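Local coordinates for conserved domain protein (Streptococcus pneumoniae, PDB 2I7R) that is of unknown function but belongs to the glyoxalase/bleomycin resistance protein/dioxygenase superfamily and forms a two-subunit assembly, at residues N7-N15 and L58-I67; T95-L103 and L110-K118. One frame throughout, in Å; residues are numbered along the deposited sequence.

In the fold
Two four-stranded mixed sheets, each with a helix after its first strand and strand order 1-4-3-2, form the chain's framework, as expected of the paired beta-alpha-beta-beta-beta modules of the glyoxalase superfamily. Contact 1 joins them: strand 5-12 of the first sheet meets the linker and the start of strand 65-70, the first strand of the second. Contact 2 is the hairpin of strands 100-105 and 111-116 within that second sheet. Their centres lie about 21 Å apart, yet strand 65-70 runs parallel to strand 111-116, and Ile67 O and Asp113 N, 2.9 Å apart, probably form a hydrogen bond. Asn7 of contact 1 is hydrogen-bonded to Tyr115 of the second subunit, and Tyr115 of contact 2 to Asn7 of that subunit.

Contact 1. Residues N7-N15 and L58-I67; sequences NQLDIIVSN and LENFQSGIII
Ile12 is gripped by the loop residues Leu58 to Phe61 through both its backbone and its side chain. Its carbonyl O accepts the N-H of Phe61 at 2.8 Å in an almost straight bond (174° at the hydrogen), the donor standing 20° from the carbonyl plane. CG1 of Ile12 lies against CD1 of Leu58 at 3.9 Å, the two branched chains meeting at a slant. CG2, placed anti to the backbone N, instead runs up against Asn60, whose OD1 is 3.3 Å away and whose side chain crosses at about a right angle. That amide has its polar partner elsewhere: His54 NE2 binds OD1, while ND2 lies 3.7 Å from CB of Ser14.

On the neighbouring residue, CG2 of Ile11 sits 3.7 Å from CB of Phe61. These side chains run side by side in the same direction, because CG of Phe61 is anti to its own backbone N (chi1 179°) and carries the ring away from strand 5-12. The other branch of Ile11 ends in CD1, which meets CD1 of Ile65 tip to tip at 4.0 Å. Farther along, CD2 of Leu9 touches CG1 of Ile67 at 4.1 Å. Branched aliphatic residues suit these buried places: the two arms of Ile11 reach different partners, Phe61 and Ile65, and its side chain also touches Leu48. Leu110 covers Ile11, Phe61 and Ile65 together.

Beyond this shell, Leu9 and Ile11 are hydrogen-bonded to strand 46-51, and both segments pair with antiparallel strands of the second subunit. A single direct hydrogen bond set among apolar contacts is consistent with the loop being tied to the strand end at Ile12 and Phe61, with further polar ties to His54 and, through Glu59 and Ser63, to the second subunit, while the approach of the two strands rests on hydrocarbon packing.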
loop_
_atom_site.group_PDB
_atom_site.type_symbol
_atom_site.label_atom_id
_atom_site.label_comp_id
_atom_site.label_asym_id
_atom_site.label_seq_id
_atom_site.Cartn_x
_atom_site.Cartn_y
_atom_site.Cartn_z
ATOM N N ASN A 7 -1.537 -8.426 0.988
ATOM C CA ASN A 7 -0.478 -9.280 0.427
ATOM C C ASN A 7 0.339 -8.536 -0.615
ATOM O O ASN A 7 1.498 -8.839 -0.831
ATOM C CB ASN A 7 -1.143 -10.441 -0.377
ATOM C CG ASN A 7 -0.886 -11.752 0.227
ATOM O OD1 ASN A 7 -0.578 -11.829 1.404
ATOM N ND2 ASN A 7 -0.997 -12.807 -0.548
ATOM N N GLN A 8 -0.339 -7.652 -1.338
ATOM C CA GLN A 8 0.200 -7.030 -2.537
ATOM C C GLN A 8 -0.351 -5.615 -2.681
ATOM O O GLN A 8 -1.532 -5.361 -2.459
ATOM C CB GLN A 8 -0.179 -7.869 -3.762
ATOM C CG GLN A 8 0.367 -7.353 -5.065
ATOM C CD GLN A 8 0.033 -8.262 -6.264
ATOM O OE1 GLN A 8 0.046 -9.494 -6.155
ATOM N NE2 GLN A 8 -0.244 -7.646 -7.415
ATOM N N LEU A 9 0.518 -4.699 -3.061
ATOM C CA LEU A 9 0.111 -3.345 -3.311
ATOM C C LEU A 9 0.625 -3.001 -4.698
ATOM O O LEU A 9 1.800 -3.236 -5.005
ATOM C CB LEU A 9 0.716 -2.417 -2.244
ATOM C CG LEU A 9 0.649 -0.911 -2.479
ATOM C CD1 LEU A 9 -0.807 -0.385 -2.383
ATOM C CD2 LEU A 9 1.561 -0.200 -1.500
ATOM N N ASP A 10 -0.263 -2.498 -5.557
ATOM C CA ASP A 10 0.184 -2.013 -6.857
ATOM C C ASP A 10 0.214 -0.491 -6.857
ATOM O O ASP A 10 -0.693 0.142 -6.355
ATOM C CB ASP A 10 -0.756 -2.432 -7.985
ATOM C CG ASP A 10 -0.995 -3.923 -8.056
ATOM O OD1 ASP A 10 -0.323 -4.700 -7.354
ATOM O OD2 ASP A 10 -1.904 -4.294 -8.831
ATOM N N ILE A 11 1.228 0.066 -7.493
ATOM C CA ILE A 11 1.319 1.498 -7.772
ATOM C C ILE A 11 1.249 1.669 -9.290
ATOM O O ILE A 11 2.057 1.080 -10.033
ATOM C CB ILE A 11 2.667 2.142 -7.272
ATOM C CG1 ILE A 11 3.055 1.668 -5.854
ATOM C CG2 ILE A 11 2.609 3.696 -7.433
ATOM C CD1 ILE A 11 1.962 1.899 -4.786
ATOM N N ILE A 12 0.296 2.479 -9.740
ATOM C CA ILE A 12 0.123 2.730 -11.175
ATOM C C ILE A 12 0.967 3.963 -11.547
ATOM O O ILE A 12 0.795 5.066 -10.959
ATOM C CB ILE A 12 -1.343 2.989 -11.524
ATOM C CG1 ILE A 12 -2.261 1.910 -10.970
ATOM C CG2 ILE A 12 -1.526 3.186 -13.022
ATOM C CD1 ILE A 12 -1.709 0.497 -11.113
ATOM N N VAL A 13 1.882 3.759 -12.496
ATOM C CA VAL A 13 2.854 4.778 -12.927
ATOM C C VAL A 13 3.064 4.696 -14.456
ATOM O O VAL A 13 2.913 3.626 -15.037
ATOM C CB VAL A 13 4.213 4.654 -12.159
ATOM C CG1 VAL A 13 4.004 4.811 -10.640
ATOM C CG2 VAL A 13 4.958 3.322 -12.479
ATOM N N SER A 14 3.420 5.804 -15.104
ATOM C CA SER A 14 3.618 5.781 -16.566
ATOM C C SER A 14 4.981 5.250 -17.007
ATOM O O SER A 14 5.128 4.765 -18.133
ATOM C CB SER A 14 3.396 7.165 -17.170
ATOM O OG SER A 14 4.370 8.041 -16.652
ATOM N N ASN A 15 5.974 5.313 -16.128
ATOM C CA ASN A 15 7.323 4.936 -16.532
ATOM C C ASN A 15 7.919 3.901 -15.592
ATOM O O ASN A 15 8.804 4.189 -14.779
ATOM C CB ASN A 15 8.213 6.172 -16.634
ATOM C CG ASN A 15 9.540 5.875 -17.299
ATOM O OD1 ASN A 15 9.899 4.709 -17.540
ATOM N ND2 ASN A 15 10.298 6.927 -17.581
ATOM N N LEU A 58 -8.777 4.163 -13.419
ATOM C CA LEU A 58 -8.165 4.974 -12.345
ATOM C C LEU A 58 -7.081 5.870 -12.956
ATOM O O LEU A 58 -6.790 5.772 -14.145
ATOM C CB LEU A 58 -7.615 4.075 -11.199
ATOM C CG LEU A 58 -6.692 2.883 -11.529
ATOM C CD1 LEU A 58 -5.564 3.315 -12.399
ATOM C CD2 LEU A 58 -6.148 2.185 -10.284
ATOM N N GLU A 59 -6.473 6.720 -12.143
ATOM C CA GLU A 59 -5.419 7.601 -12.627
ATOM C C GLU A 59 -4.051 7.106 -12.159
ATOM O O GLU A 59 -3.962 6.295 -11.249
ATOM C CB GLU A 59 -5.686 9.019 -12.117
ATOM C CG GLU A 59 -7.062 9.518 -12.429
ATOM C CD GLU A 59 -7.312 10.932 -11.906
ATOM O OE1 GLU A 59 -6.627 11.365 -10.970
ATOM O OE2 GLU A 59 -8.199 11.616 -12.419
ATOM N N ASN A 60 -2.980 7.567 -12.781
ATOM C CA ASN A 60 -1.664 7.321 -12.216
ATOM C C ASN A 60 -1.560 7.911 -10.816
ATOM O O ASN A 60 -2.277 8.885 -10.433
ATOM C CB ASN A 60 -0.532 7.823 -13.126
ATOM C CG ASN A 60 -0.523 7.109 -14.478
ATOM O OD1 ASN A 60 -1.147 6.061 -14.646
ATOM N ND2 ASN A 60 0.136 7.693 -15.439
ATOM N N PHE A 61 -0.697 7.270 -10.041
ATOM C CA PHE A 61 -0.479 7.619 -8.666
ATOM C C PHE A 61 0.054 9.024 -8.646
ATOM O O PHE A 61 0.902 9.359 -9.445
ATOM C CB PHE A 61 0.544 6.677 -8.001
ATOM C CG PHE A 61 0.803 7.028 -6.557
ATOM C CD1 PHE A 61 -0.166 6.762 -5.583
ATOM C CD2 PHE A 61 1.970 7.677 -6.180
ATOM C CE1 PHE A 61 0.057 7.093 -4.241
ATOM C CE2 PHE A 61 2.192 8.039 -4.826
ATOM C CZ PHE A 61 1.243 7.751 -3.862
ATOM N N GLN A 62 -0.461 9.824 -7.734
ATOM C CA GLN A 62 0.045 11.153 -7.475
ATOM C C GLN A 62 0.746 11.215 -6.111
ATOM O O GLN A 62 1.975 11.242 -6.030
ATOM C CB GLN A 62 -1.092 12.176 -7.629
ATOM C CG GLN A 62 -1.443 12.377 -9.147
ATOM C CD GLN A 62 -2.661 13.248 -9.396
ATOM O OE1 GLN A 62 -2.880 14.251 -8.701
ATOM N NE2 GLN A 62 -3.468 12.872 -10.415
ATOM N N SER A 63 -0.016 11.216 -5.031
ATOM C CA SER A 63 0.599 11.331 -3.708
ATOM C C SER A 63 -0.318 10.678 -2.682
ATOM O O SER A 63 -1.303 10.070 -3.048
ATOM C CB SER A 63 0.891 12.820 -3.360
ATOM O OG SER A 63 1.868 12.952 -2.311
ATOM N N GLY A 64 0.027 10.790 -1.404
ATOM C CA GLY A 64 -0.916 10.437 -0.357
ATOM C C GLY A 64 -0.753 9.086 0.288
ATOM O O GLY A 64 -1.657 8.612 0.932
ATOM N N ILE A 65 0.404 8.452 0.147
ATOM C CA ILE A 65 0.628 7.235 0.922
ATOM C C ILE A 65 2.016 7.206 1.539
ATOM O O ILE A 65 2.923 7.908 1.094
ATOM C CB ILE A 65 0.388 5.923 0.096
ATOM C CG1 ILE A 65 1.618 5.593 -0.769
ATOM C CG2 ILE A 65 -1.009 5.997 -0.670
ATOM C CD1 ILE A 65 1.500 4.298 -1.632
ATOM N N ILE A 66 2.145 6.410 2.590
ATOM C CA ILE A 66 3.448 6.069 3.167
ATOM C C ILE A 66 3.507 4.544 3.244
ATOM O O ILE A 66 2.599 3.893 3.756
ATOM C CB ILE A 66 3.646 6.724 4.577
ATOM C CG1 ILE A 66 3.624 8.270 4.438
ATOM C CG2 ILE A 66 4.931 6.248 5.230
ATOM C CD1 ILE A 66 3.662 9.044 5.738
ATOM N N ILE A 67 4.583 4.002 2.687
ATOM C CA ILE A 67 4.851 2.572 2.652
ATOM C C ILE A 67 5.883 2.339 3.743
ATOM O O ILE A 67 7.039 2.786 3.597
ATOM C CB ILE A 67 5.462 2.183 1.278
ATOM C CG1 ILE A 67 4.398 2.194 0.146
ATOM C CG2 ILE A 67 6.195 0.893 1.364
ATOM C CD1 ILE A 67 5.079 2.250 -1.232
#

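Contact 2. Residues T95-L103 and L110-K118; sequences TDWGTESLL and LVLDFYRMK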
loop_
_atom_site.group_PDB
_atom_site.type_symbol
_atom_site.label_atom_id
_atom_site.label_comp_id
_atom_site.label_asym_id
_atom_site.label_seq_id
_atom_site.Cartn_x
_atom_site.Cartn_y
_atom_site.Cartn_z
ATOM N N THR A 95 10.284 7.424 18.881
ATOM C CA THR A 95 9.216 7.794 19.777
ATOM C C THR A 95 9.588 7.370 21.193
ATOM O O THR A 95 10.447 6.510 21.396
ATOM C CB THR A 95 7.861 7.137 19.395
ATOM O OG1 THR A 95 7.909 5.714 19.605
ATOM C CG2 THR A 95 7.489 7.459 17.950
ATOM N N ASP A 96 8.916 7.951 22.174
ATOM C CA ASP A 96 9.135 7.539 23.547
ATOM C C ASP A 96 8.936 6.033 23.770
ATOM O O ASP A 96 9.424 5.496 24.771
ATOM C CB ASP A 96 8.312 8.378 24.542
ATOM C CG ASP A 96 8.684 8.053 26.006
ATOM O OD1 ASP A 96 9.886 8.214 26.374
ATOM O OD2 ASP A 96 7.782 7.579 26.759
ATOM N N TRP A 97 8.262 5.337 22.843
ATOM C CA TRP A 97 8.081 3.880 22.974
ATOM C C TRP A 97 9.092 3.094 22.180
ATOM O O TRP A 97 8.954 1.903 22.020
ATOM C CB TRP A 97 6.617 3.434 22.666
ATOM C CG TRP A 97 5.671 4.167 23.533
ATOM C CD1 TRP A 97 5.157 3.744 24.721
ATOM C CD2 TRP A 97 5.186 5.492 23.328
ATOM N NE1 TRP A 97 4.367 4.716 25.262
ATOM C CE2 TRP A 97 4.368 5.807 24.435
ATOM C CE3 TRP A 97 5.349 6.444 22.304
ATOM C CZ2 TRP A 97 3.728 7.030 24.563
ATOM C CZ3 TRP A 97 4.717 7.671 22.427
ATOM C CH2 TRP A 97 3.913 7.956 23.558
ATOM N N GLY A 98 10.124 3.761 21.674
ATOM C CA GLY A 98 11.220 3.067 20.985
ATOM C C GLY A 98 11.009 2.793 19.504
ATOM O O GLY A 98 11.679 1.930 18.921
ATOM N N THR A 99 10.072 3.496 18.884
ATOM C CA THR A 99 9.860 3.297 17.463
ATOM C C THR A 99 10.746 4.246 16.725
ATOM O O THR A 99 10.524 5.434 16.746
ATOM C CB THR A 99 8.401 3.468 17.053
ATOM O OG1 THR A 99 7.626 2.489 17.768
ATOM C CG2 THR A 99 8.246 3.281 15.474
ATOM N N GLU A 100 11.795 3.714 16.115
ATOM C CA GLU A 100 12.715 4.559 15.376
ATOM C C GLU A 100 12.293 4.526 13.895
ATOM O O GLU A 100 11.988 3.462 13.363
ATOM C CB GLU A 100 14.149 4.066 15.538
ATOM C CG GLU A 100 15.194 5.042 15.003
ATOM C CD GLU A 100 16.550 4.386 14.785
ATOM O OE1 GLU A 100 16.754 3.178 15.101
ATOM O OE2 GLU A 100 17.432 5.111 14.303
ATOM N N SER A 101 12.257 5.686 13.256
ATOM C CA SER A 101 11.904 5.736 11.846
ATOM C C SER A 101 12.733 6.720 11.034
ATOM O O SER A 101 13.394 7.579 11.562
ATOM C CB SER A 101 10.410 6.025 11.668
ATOM O OG SER A 101 10.137 7.365 11.990
ATOM N N LEU A 102 12.657 6.539 9.730
ATOM C CA LEU A 102 13.401 7.289 8.731
ATOM C C LEU A 102 12.453 7.377 7.534
ATOM O O LEU A 102 12.067 6.353 6.956
ATOM C CB LEU A 102 14.663 6.520 8.327
ATOM C CG LEU A 102 15.456 6.967 7.096
ATOM C CD1 LEU A 102 16.018 8.385 7.326
ATOM C CD2 LEU A 102 16.570 5.948 6.774
ATOM N N LEU A 103 12.091 8.600 7.185
ATOM C CA LEU A 103 11.182 8.871 6.083
ATOM C C LEU A 103 11.925 9.373 4.867
ATOM O O LEU A 103 12.675 10.348 4.965
ATOM C CB LEU A 103 10.150 9.899 6.523
ATOM C CG LEU A 103 9.047 8.987 7.038
ATOM C CD1 LEU A 103 8.779 9.205 8.504
ATOM C CD2 LEU A 103 7.791 9.033 6.136
ATOM N N LEU A 110 5.985 8.609 -4.239
ATOM C CA LEU A 110 5.938 7.628 -3.118
ATOM C C LEU A 110 6.807 8.128 -1.994
ATOM O O LEU A 110 7.819 8.765 -2.266
ATOM C CB LEU A 110 6.439 6.241 -3.499
ATOM C CG LEU A 110 5.648 5.580 -4.629
ATOM C CD1 LEU A 110 6.454 4.513 -5.279
ATOM C CD2 LEU A 110 4.345 5.103 -4.095
ATOM N N VAL A 111 6.399 7.816 -0.767
ATOM C CA VAL A 111 7.138 8.105 0.461
ATOM C C VAL A 111 7.328 6.775 1.212
ATOM O O VAL A 111 6.397 5.972 1.367
ATOM C CB VAL A 111 6.371 9.126 1.388
ATOM C CG1 VAL A 111 7.089 9.300 2.757
ATOM C CG2 VAL A 111 6.097 10.524 0.666
ATOM N N LEU A 112 8.543 6.539 1.662
ATOM C CA LEU A 112 8.858 5.266 2.304
ATOM C C LEU A 112 9.317 5.556 3.720
ATOM O O LEU A 112 9.998 6.565 3.963
ATOM C CB LEU A 112 9.919 4.469 1.523
ATOM C CG LEU A 112 9.387 3.832 0.210
ATOM C CD1 LEU A 112 9.333 4.856 -0.902
ATOM C CD2 LEU A 112 10.240 2.620 -0.238
ATOM N N ASP A 113 8.930 4.676 4.638
ATOM C CA ASP A 113 9.439 4.722 6.012
ATOM C C ASP A 113 10.172 3.427 6.302
ATOM O O ASP A 113 9.596 2.350 6.194
ATOM C CB ASP A 113 8.278 4.924 6.996
ATOM C CG ASP A 113 8.706 4.870 8.457
ATOM O OD1 ASP A 113 9.845 5.250 8.766
ATOM O OD2 ASP A 113 7.894 4.452 9.294
ATOM N N PHE A 114 11.462 3.535 6.610
ATOM C CA PHE A 114 12.222 2.417 7.160
ATOM C C PHE A 114 12.210 2.560 8.697
ATOM O O PHE A 114 12.734 3.534 9.233
ATOM C CB PHE A 114 13.647 2.415 6.597
ATOM C CG PHE A 114 13.703 2.287 5.088
ATOM C CD1 PHE A 114 13.784 1.036 4.490
ATOM C CD2 PHE A 114 13.658 3.415 4.274
ATOM C CE1 PHE A 114 13.852 0.910 3.092
ATOM C CE2 PHE A 114 13.723 3.308 2.869
ATOM C CZ PHE A 114 13.812 2.061 2.275
ATOM N N TYR A 115 11.595 1.599 9.391
ATOM C CA TYR A 115 11.363 1.733 10.823
ATOM C C TYR A 115 11.656 0.437 11.607
ATOM O O TYR A 115 11.733 -0.633 11.034
ATOM C CB TYR A 115 9.919 2.243 11.115
ATOM C CG TYR A 115 8.851 1.154 11.058
ATOM C CD1 TYR A 115 8.269 0.647 12.218
ATOM C CD2 TYR A 115 8.453 0.619 9.831
ATOM C CE1 TYR A 115 7.300 -0.368 12.151
ATOM C CE2 TYR A 115 7.496 -0.360 9.753
ATOM C CZ TYR A 115 6.921 -0.854 10.912
ATOM O OH TYR A 115 5.992 -1.853 10.786
ATOM N N ARG A 116 11.840 0.581 12.917
ATOM C CA ARG A 116 11.929 -0.560 13.835
ATOM C C ARG A 116 11.296 -0.219 15.167
ATOM O O ARG A 116 11.206 0.924 15.539
ATOM C CB ARG A 116 13.380 -1.097 14.018
ATOM C CG ARG A 116 14.431 -0.058 14.231
ATOM C CD ARG A 116 15.794 -0.683 14.745
ATOM N NE ARG A 116 15.593 -1.092 16.106
ATOM C CZ ARG A 116 15.575 -0.271 17.159
ATOM N NH1 ARG A 116 15.857 1.018 17.050
ATOM N NH2 ARG A 116 15.282 -0.774 18.352
HETATM N N MSE A 117 10.849 -1.229 15.881
HETATM C CA MSE A 117 10.148 -1.008 17.145
HETATM C C MSE A 117 10.875 -1.612 18.380
HETATM O O MSE A 117 11.709 -2.480 18.206
HETATM C CB MSE A 117 8.722 -1.536 17.005
HETATM C CG MSE A 117 7.942 -0.813 15.902
HETATM SE SE MSE A 117 6.077 -1.399 15.742
HETATM C CE MSE A 117 6.368 -3.072 14.769
ATOM N N LYS A 118 10.566 -1.112 19.592
ATOM C CA LYS A 118 10.957 -1.730 20.888
ATOM C C LYS A 118 11.335 -3.166 20.669
ATOM O O LYS A 118 10.468 -3.996 20.332
ATOM C CB LYS A 118 9.771 -1.778 21.869
ATOM C CG LYS A 118 9.725 -0.794 22.994
ATOM C CD LYS A 118 8.702 -1.304 24.007
ATOM C CE LYS A 118 7.884 -0.177 24.626
ATOM N NZ LYS A 118 7.205 -0.539 25.950
ATOM O OXT LYS A 118 12.495 -3.523 20.826
HETATM O O HOH W 1 8.438 0.770 19.688
HETATM O O HOH W 2 14.317 1.296 19.722
#
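The antiparallel beta hairpin of strands 100-105 and 111-116 brings Glu100 beside Arg116 as a hydrogen-bonded pair, joined again by their side chains. Arg116 starts with CG wedged between backbone N and carbonyl carbon (chi1 45°) and bends at chi3, which turns its guanidinium back over the neighbouring strand. There NH1 gives a salt bridge to OE1 of Glu100 at 3.0 Å: the oxygen lies in the guanidinium plane but is met on its anti side, the two flat groups being turned 69° apart. The extended glutamate chain is long enough to reach this meeting, and NH2 of Arg116 also holds a water that donates to Gly98 O.

Asp113 and Leu103 share the face bearing Ser101. With CG of Asp113 anti to the backbone N (chi1 175°), OD1 reaches across to accept Leu102 N at 3.2 Å, nearly along the C-O line; OD2 is bound by His68. The short carboxylate thus ties strand 111-116 to both flanking strands, 100-105 through Leu102 and 65-70 through His68. CD2 of Leu103 comes to 3.5 Å from CG1 of Val111, a closeness that is doubtful because the leucine is modelled in an unusual conformation; Val56 of the second subunit packs on both.

Toward the open end Thr99, whose methyl and hydroxyl both suit a mixed surface, lies alongside Met117, a selenomethionine. A water hydrogen-bonded to Thr99 OG1 accepts from Lys118 N at 2.8 Å and donates to Trp97 O at 2.6 Å.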